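Local coordinates for kinetochore protein Mis16 (Schizosaccharomyces japonicus, PDB 4XYH) that binds histone H4 and, independently, the CENP-A-specific chaperone Scm3, which probably ties it to CENP-A chromatin at centromeres, at residues G189-Q194 against L241-Q246; N155-D160 against T172-C177; V328-W333 against N383-L388; V306-L311 against H319-H324. All blocks are in the same frame, centred on the assembly; numbering follows the deposited sequence.

In the fold
Mis16 is a WD-repeat beta-propeller, and the four contacts sample two kinds of junction in it. Contacts 1 and 3 join the innermost strands of adjacent blades, which run nearly parallel; both are partly buried, and the centre of contact 3 lies about 7 Å from the centre of the chain. Neither has a clear direct hydrogen bond: contact 1 relies on CH-pi faces and bridging waters, contact 3 on a cation-pi pair and aliphatic packing. Contacts 2 and 4 join antiparallel strands farther out within one blade; they are buried, and backbone bonds carry them. Packing links the contacts in pairs: I158 of contact 2 touches W190 of contact 1, and in contacts 4 and 3 V306 meets V328 and L308 meets W333.

Contact 1. Residues G189-Q194 against L241-Q246; sequences GWNFIQ and LQFHLQ
F192 and L245 meet methyl to face. L245 CD1 sits over the middle of the F192 ring, 3.4 Å from its centroid and only 7° off the normal, a close CH-pi contact. The opposite face of that ring lies under W190 O, displaced toward the rim, while F243 O reaches the edge in the ring plane, 3.4 Å from F192 CE2. The second ring, F243, is covered by N191, whose side chain crosses it at about a right angle. N191 CB lies over the F243 face, 4.1 Å from the centroid, with ND2 3.6 Å from CE1; amide and ring planes differ by 37°. G189 O approaches the F243 rim in plane.

The N191 amide is firmly set. OD1 takes I193 N in the carbonyl plane, an Asx turn, and Q194 N from well above that plane, each at 2.9 Å, while ND2 donates to E248 O. No direct hydrogen bond joins the two segments, so waters do the joining: one accepts from F243 N and donates to W190 O, and a second accepts from F192 N and donates to both N191 OD1 and H244 O (2.7 Å). F192 also touches P141, and H244 NE2 donates to D294 O. With the two segments, on strands 187-190 and 238-243, running only 15° apart, this is the junction between innermost strands of neighbouring blades in a WD40 beta-propeller.

Contact 2. Residues N155-D160 against T172-C177; sequences NGYIFD and TGHQAC
I158 and A176 form the backbone heart of this contact: I158 N donates to A176 O at 2.9 Å, and I158 O is gripped twice in return, by Q175 N (2.7 Å), which comes in almost along the C=O axis, and by the longer bond from A176 N. Two residues thus face one, a classic beta bulge. Side-chain hydrogen bonding extends the ladder. The Q175 chain is bent at chi2, and its OE1 accepts from D160 N (3.0 Å), which lies in the carbonyl plane on a lone pair; Y164 OH also bonds OE1, and Q175 NE2 donates to G173 O, so both ends of the amide are held.

The strands belong to one propeller blade, with 156-160 antiparallel to 176-178, which in turn pairs in parallel with 223-225.

Aromatic contacts line the side occupied by Y157. H174 CG stands between the backbone N and the carbonyl carbon (chi1 53°), and Y157 CD1 lies over the middle of the imidazole, 3.3 Å from ND1, though the ring planes are 44° apart. H174 CB in turn makes a CH-pi contact with F159, 3.9 Å from its centroid. C177 SG approaches the Y157 ring obliquely, 3.8 Å from CE1, and Y157 OH bonds E131. Apolar packing on the other side is carried by I158 CB and A176 CB, 3.8 Å apart.

Contact 3. Residues V328-W333 against N383-L388; sequences VYNVQW and NRVSDL
N330 packs its CB 4.0 Å from L388 CD1 and leans its amide on the opposing backbone, N330 CG lying 3.8 Å from D387 CA. Its side chain crosses that of D387 at about a right angle. L388 is the second main contributor. Its CG stands in the crowded position between backbone N and carbonyl carbon (chi1 44°), and CD1 reaches past N330 to Q332 CG at 3.4 Å; the Q332 and L388 side chains slide past each other in opposite directions.

Y329 is the third, and it works through its ring. R384 is extended from CG to NE, and its NH2 lies over the ring centre, 3.2 Å above the plane, with R384 CZ 4.5 Å from the centroid: a cation-pi contact in which the guanidinium is steeply inclined, its plane 65° from the ring's, so that one nitrogen rather than the flat group meets the face. S386 O arrives at the ring edge in plane, 3.0 Å from Y329 CE2. The guanidinium also has a long, weak ion pair with D403 through NH1, while D387 OD2 makes a salt bridge with R138 and accepts from V56 N.

Strands 328-333 and 385-388 run 11° apart at a closest approach of 7.0 Å, as innermost strands of adjacent blades. Y329 and N330 bulge opposite S344 of strand 340-345, V385 and L388 rest on V350 of strand 350-354, and on the other side V331 and W333 pack against strand 296-301.

Contact 4. Residues V306-L311 against H319-H324; sequences VALWDL and HTLEGH
H319 lies beside L308 across the strands, the two side chains pointing the same way and H319 CB 4.1 Å from L308 CD1. The H319 imidazole has L321 CD2 at its edge, in the ring plane, and its NE2 is bonded to E373. L308 CD1 also lies 4.3 Å from L321 CD2, so this leucine touches both residues of the opposing strand. Along the backbone, V306 N donates to L321 O at 3.2 Å, L321 N returns a shorter bond to V306 O at 2.7 Å, and L308 N donates to H319 O at 3.1 Å.

V306 and L321 are thus a hydrogen-bonded antiparallel pair, their side chains side by side and pointing the same way, and V306 CG1, anti to the backbone N (chi1 168°), lies 3.9 Å from L321 CD1. A307 and T320 follow as the non-hydrogen-bonded pair on the other face of the sheet, where T320 OG1 bonds R317. Around this hairpin, L321 packs on L341 and W353, W309 NE1 donates to T299 OG1, and H324 uses both ring nitrogens, on D347 and T343, consistent with the structural tetrad of WD repeats.

Chemically the contact is backbone hydrogen bonding backed by aliphatic branches on one face; the carboxylate of E373 beside H319 NE2 would probably favour the protonated, positively charged imidazole.

Contact 1. Residues G189-Q194 against L241-Q246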
# COMPACT_ATOMS: atom_id res chain seq x y z
N GLY A 189 -3.69 7.11 5.86
CA GLY A 189 -4.95 6.64 5.34
C GLY A 189 -6.07 7.65 5.53
O GLY A 189 -6.19 8.26 6.61
N TRP A 190 -6.89 7.80 4.50
CA TRP A 190 -8.07 8.66 4.56
C TRP A 190 -9.27 7.97 5.20
O TRP A 190 -9.40 6.73 5.16
CB TRP A 190 -8.47 9.12 3.18
CG TRP A 190 -7.52 10.04 2.52
CD1 TRP A 190 -6.53 9.71 1.64
CD2 TRP A 190 -7.50 11.46 2.64
NE1 TRP A 190 -5.89 10.85 1.21
CE2 TRP A 190 -6.46 11.94 1.82
CE3 TRP A 190 -8.26 12.39 3.36
CZ2 TRP A 190 -6.17 13.30 1.70
CZ3 TRP A 190 -7.96 13.74 3.24
CH2 TRP A 190 -6.93 14.18 2.42
N ASN A 191 -10.13 8.78 5.78
CA ASN A 191 -11.43 8.36 6.28
C ASN A 191 -12.41 8.25 5.10
O ASN A 191 -12.53 9.18 4.30
CB ASN A 191 -11.92 9.35 7.33
CG ASN A 191 -13.09 8.81 8.16
OD1 ASN A 191 -14.11 8.38 7.62
ND2 ASN A 191 -12.93 8.84 9.48
N PHE A 192 -13.09 7.11 4.97
CA PHE A 192 -13.99 6.87 3.84
C PHE A 192 -15.41 7.44 4.06
O PHE A 192 -16.16 7.61 3.11
CB PHE A 192 -14.08 5.38 3.55
CG PHE A 192 -12.77 4.77 3.17
CD1 PHE A 192 -12.30 4.86 1.87
CD2 PHE A 192 -11.99 4.11 4.13
CE1 PHE A 192 -11.07 4.31 1.52
CE2 PHE A 192 -10.77 3.55 3.79
CZ PHE A 192 -10.30 3.66 2.47
N ILE A 193 -15.75 7.73 5.31
CA ILE A 193 -17.08 8.24 5.64
C ILE A 193 -17.07 9.76 5.87
O ILE A 193 -17.92 10.49 5.38
CB ILE A 193 -17.63 7.54 6.90
CG1 ILE A 193 -17.69 6.03 6.66
CG2 ILE A 193 -18.98 8.12 7.29
CD1 ILE A 193 -18.37 5.64 5.35
N GLN A 194 -16.07 10.22 6.62
CA GLN A 194 -15.97 11.63 6.97
C GLN A 194 -14.92 12.31 6.08
O GLN A 194 -13.71 12.28 6.36
CB GLN A 194 -15.61 11.76 8.46
CG GLN A 194 -15.77 13.16 9.01
CD GLN A 194 -15.67 13.20 10.54
OE1 GLN A 194 -15.79 12.17 11.22
NE2 GLN A 194 -15.43 14.40 11.08
N LEU A 241 -1.63 1.81 8.89
CA LEU A 241 -2.90 2.08 9.54
C LEU A 241 -4.00 2.24 8.48
O LEU A 241 -3.72 2.58 7.34
CB LEU A 241 -2.82 3.33 10.43
CG LEU A 241 -2.22 4.67 9.98
CD1 LEU A 241 -3.03 5.35 8.90
CD2 LEU A 241 -2.08 5.61 11.17
N GLN A 242 -5.25 1.99 8.87
CA GLN A 242 -6.36 2.09 7.92
C GLN A 242 -7.68 2.40 8.63
O GLN A 242 -7.97 1.88 9.70
CB GLN A 242 -6.49 0.79 7.10
CG GLN A 242 -7.38 0.96 5.86
CD GLN A 242 -7.70 -0.35 5.11
OE1 GLN A 242 -8.83 -0.82 5.13
NE2 GLN A 242 -6.70 -0.90 4.42
N PHE A 243 -8.48 3.26 8.01
CA PHE A 243 -9.84 3.50 8.46
C PHE A 243 -10.74 2.42 7.90
O PHE A 243 -10.50 1.90 6.80
CB PHE A 243 -10.33 4.89 8.01
CG PHE A 243 -9.92 6.01 8.94
CD1 PHE A 243 -10.53 6.16 10.19
CD2 PHE A 243 -8.95 6.92 8.56
CE1 PHE A 243 -10.18 7.19 11.04
CE2 PHE A 243 -8.58 7.96 9.42
CZ PHE A 243 -9.20 8.10 10.65
N HIS A 244 -11.78 2.07 8.66
CA HIS A 244 -12.78 1.11 8.19
C HIS A 244 -13.62 1.69 7.06
O HIS A 244 -13.97 2.86 7.08
CB HIS A 244 -13.69 0.66 9.34
CG HIS A 244 -14.42 -0.61 9.07
ND1 HIS A 244 -15.50 -0.68 8.23
CD2 HIS A 244 -14.19 -1.88 9.50
CE1 HIS A 244 -15.92 -1.94 8.15
NE2 HIS A 244 -15.13 -2.68 8.91
N LEU A 245 -13.97 0.86 6.07
CA LEU A 245 -14.78 1.31 4.94
C LEU A 245 -16.18 1.76 5.33
O LEU A 245 -16.80 2.54 4.61
CB LEU A 245 -14.91 0.21 3.88
CG LEU A 245 -13.93 0.05 2.72
CD1 LEU A 245 -13.34 1.40 2.32
CD2 LEU A 245 -12.84 -0.98 3.05
N GLN A 246 -16.71 1.25 6.43
CA GLN A 246 -18.11 1.51 6.75
C GLN A 246 -18.28 2.18 8.09
O GLN A 246 -19.39 2.22 8.61
CB GLN A 246 -18.93 0.21 6.74
CG GLN A 246 -18.88 -0.58 5.43
CD GLN A 246 -19.50 0.18 4.26
OE1 GLN A 246 -20.36 1.04 4.43
NE2 GLN A 246 -19.06 -0.16 3.05
O HOH W 1 -7.84 4.51 5.61
O HOH W 2 -13.75 5.53 7.05

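Contact 2. Residues N155-D160 against T172-C177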
# COMPACT_ATOMS: atom_id res chain seq x y z
N ASN A 155 6.60 15.25 8.29
CA ASN A 155 5.56 16.19 7.88
C ASN A 155 4.57 15.48 6.96
O ASN A 155 4.99 14.72 6.09
CB ASN A 155 6.13 17.40 7.12
CG ASN A 155 7.06 18.27 7.96
OD1 ASN A 155 6.87 18.43 9.16
ND2 ASN A 155 8.06 18.85 7.32
N GLY A 156 3.27 15.70 7.15
CA GLY A 156 2.31 15.32 6.13
C GLY A 156 2.19 16.46 5.13
O GLY A 156 2.51 17.60 5.47
N TYR A 157 1.74 16.17 3.91
CA TYR A 157 1.48 17.23 2.93
C TYR A 157 0.16 17.03 2.20
O TYR A 157 -0.29 15.90 1.99
CB TYR A 157 2.62 17.35 1.92
CG TYR A 157 3.96 17.72 2.54
CD1 TYR A 157 4.25 19.05 2.84
CD2 TYR A 157 4.90 16.75 2.86
CE1 TYR A 157 5.46 19.40 3.41
CE2 TYR A 157 6.13 17.09 3.45
CZ TYR A 157 6.39 18.42 3.72
OH TYR A 157 7.57 18.77 4.29
N ILE A 158 -0.46 18.13 1.81
CA ILE A 158 -1.66 18.07 1.00
C ILE A 158 -1.46 18.80 -0.33
O ILE A 158 -0.90 19.90 -0.37
CB ILE A 158 -2.85 18.68 1.73
CG1 ILE A 158 -3.02 18.01 3.10
CG2 ILE A 158 -4.09 18.53 0.87
CD1 ILE A 158 -3.49 16.55 3.05
N PHE A 159 -1.91 18.16 -1.40
CA PHE A 159 -1.83 18.72 -2.75
C PHE A 159 -3.23 18.76 -3.34
O PHE A 159 -3.97 17.79 -3.20
CB PHE A 159 -0.92 17.89 -3.65
CG PHE A 159 0.51 17.78 -3.16
CD1 PHE A 159 0.83 16.91 -2.11
CD2 PHE A 159 1.53 18.50 -3.77
CE1 PHE A 159 2.15 16.79 -1.68
CE2 PHE A 159 2.84 18.38 -3.33
CZ PHE A 159 3.15 17.52 -2.29
N ASP A 160 -3.60 19.86 -3.99
CA ASP A 160 -4.87 19.94 -4.71
C ASP A 160 -4.60 20.00 -6.22
O ASP A 160 -4.22 21.06 -6.73
CB ASP A 160 -5.66 21.17 -4.25
CG ASP A 160 -7.04 21.27 -4.90
OD1 ASP A 160 -7.37 20.49 -5.82
OD2 ASP A 160 -7.80 22.15 -4.48
N THR A 172 5.49 25.06 -7.40
CA THR A 172 4.92 25.55 -6.14
C THR A 172 4.94 24.52 -5.00
O THR A 172 5.16 24.88 -3.85
CB THR A 172 3.46 25.99 -6.35
OG1 THR A 172 3.42 26.95 -7.40
CG2 THR A 172 2.87 26.59 -5.07
N GLY A 173 4.72 23.25 -5.32
CA GLY A 173 4.71 22.23 -4.29
C GLY A 173 3.36 22.12 -3.62
O GLY A 173 2.32 22.34 -4.26
N HIS A 174 3.38 21.81 -2.32
CA HIS A 174 2.16 21.43 -1.58
C HIS A 174 1.34 22.64 -1.15
O HIS A 174 1.88 23.74 -1.00
CB HIS A 174 2.55 20.64 -0.35
CG HIS A 174 3.55 21.35 0.50
ND1 HIS A 174 4.91 21.18 0.34
CD2 HIS A 174 3.40 22.30 1.45
CE1 HIS A 174 5.55 21.97 1.18
NE2 HIS A 174 4.66 22.68 1.86
N GLN A 175 0.06 22.42 -0.90
CA GLN A 175 -0.85 23.47 -0.47
C GLN A 175 -1.06 23.52 1.05
O GLN A 175 -1.48 24.54 1.60
CB GLN A 175 -2.21 23.29 -1.17
CG GLN A 175 -2.22 23.79 -2.61
CD GLN A 175 -1.21 23.05 -3.51
OE1 GLN A 175 -1.43 21.91 -3.91
NE2 GLN A 175 -0.09 23.71 -3.80
N ALA A 176 -0.79 22.41 1.74
CA ALA A 176 -0.84 22.38 3.21
C ALA A 176 0.25 21.47 3.74
O ALA A 176 0.66 20.54 3.07
CB ALA A 176 -2.20 21.91 3.71
N CYS A 177 0.71 21.77 4.95
CA CYS A 177 1.68 20.93 5.63
C CYS A 177 1.11 20.48 6.97
O CYS A 177 0.71 21.32 7.77
CB CYS A 177 2.99 21.67 5.84
SG CYS A 177 4.20 20.69 6.75

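Contact 3. Residues V328-W333 against N383-L388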
# COMPACT_ATOMS: atom_id res chain seq x y z
N VAL A 328 6.94 -10.26 5.31
CA VAL A 328 5.83 -9.80 4.49
C VAL A 328 5.57 -8.34 4.83
O VAL A 328 5.52 -7.96 6.01
CB VAL A 328 4.58 -10.64 4.70
CG1 VAL A 328 3.50 -10.27 3.66
CG2 VAL A 328 4.94 -12.12 4.59
N TYR A 329 5.41 -7.53 3.79
CA TYR A 329 5.27 -6.09 3.94
C TYR A 329 3.86 -5.60 3.58
O TYR A 329 3.15 -5.08 4.42
CB TYR A 329 6.32 -5.40 3.07
CG TYR A 329 6.45 -3.91 3.29
CD1 TYR A 329 6.83 -3.40 4.54
CD2 TYR A 329 6.22 -2.99 2.25
CE1 TYR A 329 6.95 -2.03 4.75
CE2 TYR A 329 6.34 -1.60 2.45
CZ TYR A 329 6.71 -1.13 3.70
OH TYR A 329 6.84 0.24 3.93
N ASN A 330 3.47 -5.76 2.33
CA ASN A 330 2.20 -5.23 1.88
C ASN A 330 1.10 -6.28 1.95
O ASN A 330 1.35 -7.47 1.78
CB ASN A 330 2.32 -4.69 0.44
CG ASN A 330 3.40 -3.61 0.30
OD1 ASN A 330 4.29 -3.70 -0.56
ND2 ASN A 330 3.31 -2.59 1.14
N VAL A 331 -0.12 -5.84 2.20
CA VAL A 331 -1.27 -6.71 2.15
C VAL A 331 -2.44 -5.89 1.62
O VAL A 331 -2.70 -4.81 2.12
CB VAL A 331 -1.58 -7.34 3.54
CG1 VAL A 331 -1.71 -6.27 4.64
CG2 VAL A 331 -2.80 -8.21 3.47
N GLN A 332 -3.09 -6.36 0.56
CA GLN A 332 -4.19 -5.61 -0.04
C GLN A 332 -5.29 -6.54 -0.54
O GLN A 332 -5.03 -7.45 -1.34
CB GLN A 332 -3.71 -4.75 -1.20
CG GLN A 332 -2.70 -3.69 -0.81
CD GLN A 332 -3.32 -2.32 -0.72
OE1 GLN A 332 -2.99 -1.53 0.16
NE2 GLN A 332 -4.23 -2.03 -1.65
N TRP A 333 -6.51 -6.28 -0.10
CA TRP A 333 -7.65 -7.06 -0.55
C TRP A 333 -8.05 -6.67 -1.97
O TRP A 333 -8.00 -5.50 -2.32
CB TRP A 333 -8.83 -6.86 0.39
CG TRP A 333 -8.60 -7.39 1.75
CD1 TRP A 333 -8.18 -6.69 2.84
CD2 TRP A 333 -8.76 -8.75 2.18
NE1 TRP A 333 -8.08 -7.53 3.93
CE2 TRP A 333 -8.43 -8.80 3.54
CE3 TRP A 333 -9.15 -9.92 1.53
CZ2 TRP A 333 -8.49 -9.98 4.28
CZ3 TRP A 333 -9.22 -11.10 2.27
CH2 TRP A 333 -8.89 -11.12 3.63
N ASN A 383 13.95 -7.60 -6.85
CA ASN A 383 14.29 -6.98 -5.58
C ASN A 383 13.08 -6.89 -4.69
O ASN A 383 11.96 -7.20 -5.12
CB ASN A 383 14.87 -5.58 -5.78
CG ASN A 383 16.27 -5.48 -5.26
OD1 ASN A 383 16.50 -5.52 -4.05
ND2 ASN A 383 17.23 -5.36 -6.16
N ARG A 384 13.31 -6.47 -3.46
CA ARG A 384 12.26 -6.31 -2.47
C ARG A 384 11.12 -5.47 -3.02
O ARG A 384 11.35 -4.44 -3.65
CB ARG A 384 12.83 -5.66 -1.21
CG ARG A 384 11.77 -5.32 -0.21
CD ARG A 384 12.26 -4.32 0.81
NE ARG A 384 11.15 -3.87 1.65
CZ ARG A 384 10.58 -2.68 1.53
NH1 ARG A 384 11.02 -1.81 0.62
NH2 ARG A 384 9.57 -2.36 2.34
N VAL A 385 9.90 -5.92 -2.79
CA VAL A 385 8.73 -5.20 -3.25
C VAL A 385 8.33 -4.11 -2.26
O VAL A 385 8.08 -4.41 -1.09
CB VAL A 385 7.54 -6.17 -3.46
CG1 VAL A 385 6.32 -5.41 -3.99
CG2 VAL A 385 7.94 -7.28 -4.41
N SER A 386 8.26 -2.87 -2.72
CA SER A 386 7.99 -1.70 -1.86
C SER A 386 6.51 -1.40 -1.61
O SER A 386 6.14 -1.00 -0.50
CB SER A 386 8.63 -0.46 -2.47
OG SER A 386 10.00 -0.68 -2.72
N ASP A 387 5.68 -1.54 -2.64
CA ASP A 387 4.26 -1.20 -2.56
C ASP A 387 3.52 -1.89 -3.71
O ASP A 387 4.14 -2.34 -4.68
CB ASP A 387 4.04 0.32 -2.62
CG ASP A 387 2.69 0.75 -2.01
OD1 ASP A 387 2.05 -0.08 -1.32
OD2 ASP A 387 2.27 1.92 -2.21
N LEU A 388 2.20 -1.98 -3.59
CA LEU A 388 1.38 -2.52 -4.68
C LEU A 388 -0.04 -2.00 -4.57
O LEU A 388 -0.48 -1.55 -3.51
CB LEU A 388 1.40 -4.05 -4.70
CG LEU A 388 1.25 -4.87 -3.42
CD1 LEU A 388 -0.08 -4.64 -2.77
CD2 LEU A 388 1.41 -6.36 -3.72

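Contact 4. Residues V306-L311 against H319-H324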
# COMPACT_ATOMS: atom_id res chain seq x y z
N VAL A 306 1.14 -14.10 6.84
CA VAL A 306 -0.02 -13.24 6.91
C VAL A 306 -1.06 -13.91 7.79
O VAL A 306 -1.42 -15.06 7.57
CB VAL A 306 -0.60 -12.96 5.51
CG1 VAL A 306 -1.98 -12.30 5.64
CG2 VAL A 306 0.34 -12.08 4.75
N ALA A 307 -1.55 -13.19 8.80
CA ALA A 307 -2.58 -13.72 9.67
C ALA A 307 -3.93 -13.07 9.36
O ALA A 307 -3.99 -11.86 9.10
CB ALA A 307 -2.22 -13.52 11.14
N LEU A 308 -4.99 -13.87 9.37
CA LEU A 308 -6.35 -13.36 9.15
C LEU A 308 -7.09 -13.25 10.48
O LEU A 308 -6.90 -14.09 11.35
CB LEU A 308 -7.12 -14.26 8.18
CG LEU A 308 -6.40 -14.40 6.83
CD1 LEU A 308 -7.01 -15.52 5.99
CD2 LEU A 308 -6.46 -13.09 6.08
N TRP A 309 -7.92 -12.21 10.63
CA TRP A 309 -8.58 -11.96 11.90
C TRP A 309 -10.03 -11.53 11.71
O TRP A 309 -10.39 -10.91 10.71
CB TRP A 309 -7.87 -10.85 12.69
CG TRP A 309 -6.41 -11.00 12.84
CD1 TRP A 309 -5.45 -10.61 11.95
CD2 TRP A 309 -5.72 -11.55 13.97
NE1 TRP A 309 -4.20 -10.89 12.46
CE2 TRP A 309 -4.34 -11.47 13.69
CE3 TRP A 309 -6.14 -12.09 15.19
CZ2 TRP A 309 -3.37 -11.93 14.58
CZ3 TRP A 309 -5.17 -12.56 16.07
CH2 TRP A 309 -3.81 -12.47 15.77
N ASP A 310 -10.85 -11.87 12.69
CA ASP A 310 -12.19 -11.32 12.78
C ASP A 310 -12.22 -10.39 13.99
O ASP A 310 -11.73 -10.75 15.06
CB ASP A 310 -13.23 -12.43 12.90
CG ASP A 310 -14.65 -11.90 12.87
OD1 ASP A 310 -15.05 -11.18 13.81
OD2 ASP A 310 -15.37 -12.21 11.90
N LEU A 311 -12.79 -9.19 13.83
CA LEU A 311 -12.85 -8.19 14.90
C LEU A 311 -13.56 -8.68 16.15
O LEU A 311 -13.40 -8.10 17.24
CB LEU A 311 -13.55 -6.91 14.41
CG LEU A 311 -12.82 -5.94 13.48
CD1 LEU A 311 -13.76 -4.81 13.06
CD2 LEU A 311 -11.58 -5.37 14.15
N HIS A 319 -6.73 -17.77 10.73
CA HIS A 319 -5.97 -18.62 9.83
C HIS A 319 -4.60 -18.00 9.62
O HIS A 319 -4.41 -16.82 9.90
CB HIS A 319 -6.70 -18.81 8.49
CG HIS A 319 -6.09 -19.85 7.61
ND1 HIS A 319 -6.18 -21.20 7.88
CD2 HIS A 319 -5.36 -19.74 6.48
CE1 HIS A 319 -5.54 -21.88 6.95
NE2 HIS A 319 -5.03 -21.02 6.08
N THR A 320 -3.66 -18.79 9.13
CA THR A 320 -2.33 -18.28 8.83
C THR A 320 -1.94 -18.63 7.40
O THR A 320 -1.92 -19.80 7.04
CB THR A 320 -1.30 -18.84 9.80
OG1 THR A 320 -1.71 -18.55 11.13
CG2 THR A 320 0.07 -18.20 9.56
N LEU A 321 -1.64 -17.62 6.59
CA LEU A 321 -1.18 -17.85 5.23
C LEU A 321 0.33 -18.00 5.22
O LEU A 321 1.04 -17.06 5.57
CB LEU A 321 -1.60 -16.71 4.29
CG LEU A 321 -3.08 -16.34 4.28
CD1 LEU A 321 -3.33 -15.16 3.37
CD2 LEU A 321 -3.91 -17.55 3.85
N GLU A 322 0.82 -19.16 4.82
CA GLU A 322 2.26 -19.38 4.71
C GLU A 322 2.69 -19.58 3.26
O GLU A 322 1.93 -20.06 2.43
CB GLU A 322 2.67 -20.57 5.56
CG GLU A 322 1.88 -20.64 6.83
CD GLU A 322 2.58 -21.39 7.92
OE1 GLU A 322 3.62 -20.89 8.41
OE2 GLU A 322 2.09 -22.47 8.30
N GLY A 323 3.92 -19.18 2.95
CA GLY A 323 4.45 -19.37 1.62
C GLY A 323 5.51 -18.36 1.27
O GLY A 323 6.31 -18.59 0.37
N HIS A 324 5.51 -17.22 1.95
CA HIS A 324 6.60 -16.27 1.78
C HIS A 324 7.85 -16.74 2.52
O HIS A 324 7.78 -17.44 3.52
CB HIS A 324 6.20 -14.88 2.25
CG HIS A 324 5.39 -14.10 1.24
ND1 HIS A 324 5.86 -13.80 -0.02
CD2 HIS A 324 4.16 -13.54 1.34
CE1 HIS A 324 4.95 -13.09 -0.66
NE2 HIS A 324 3.91 -12.92 0.14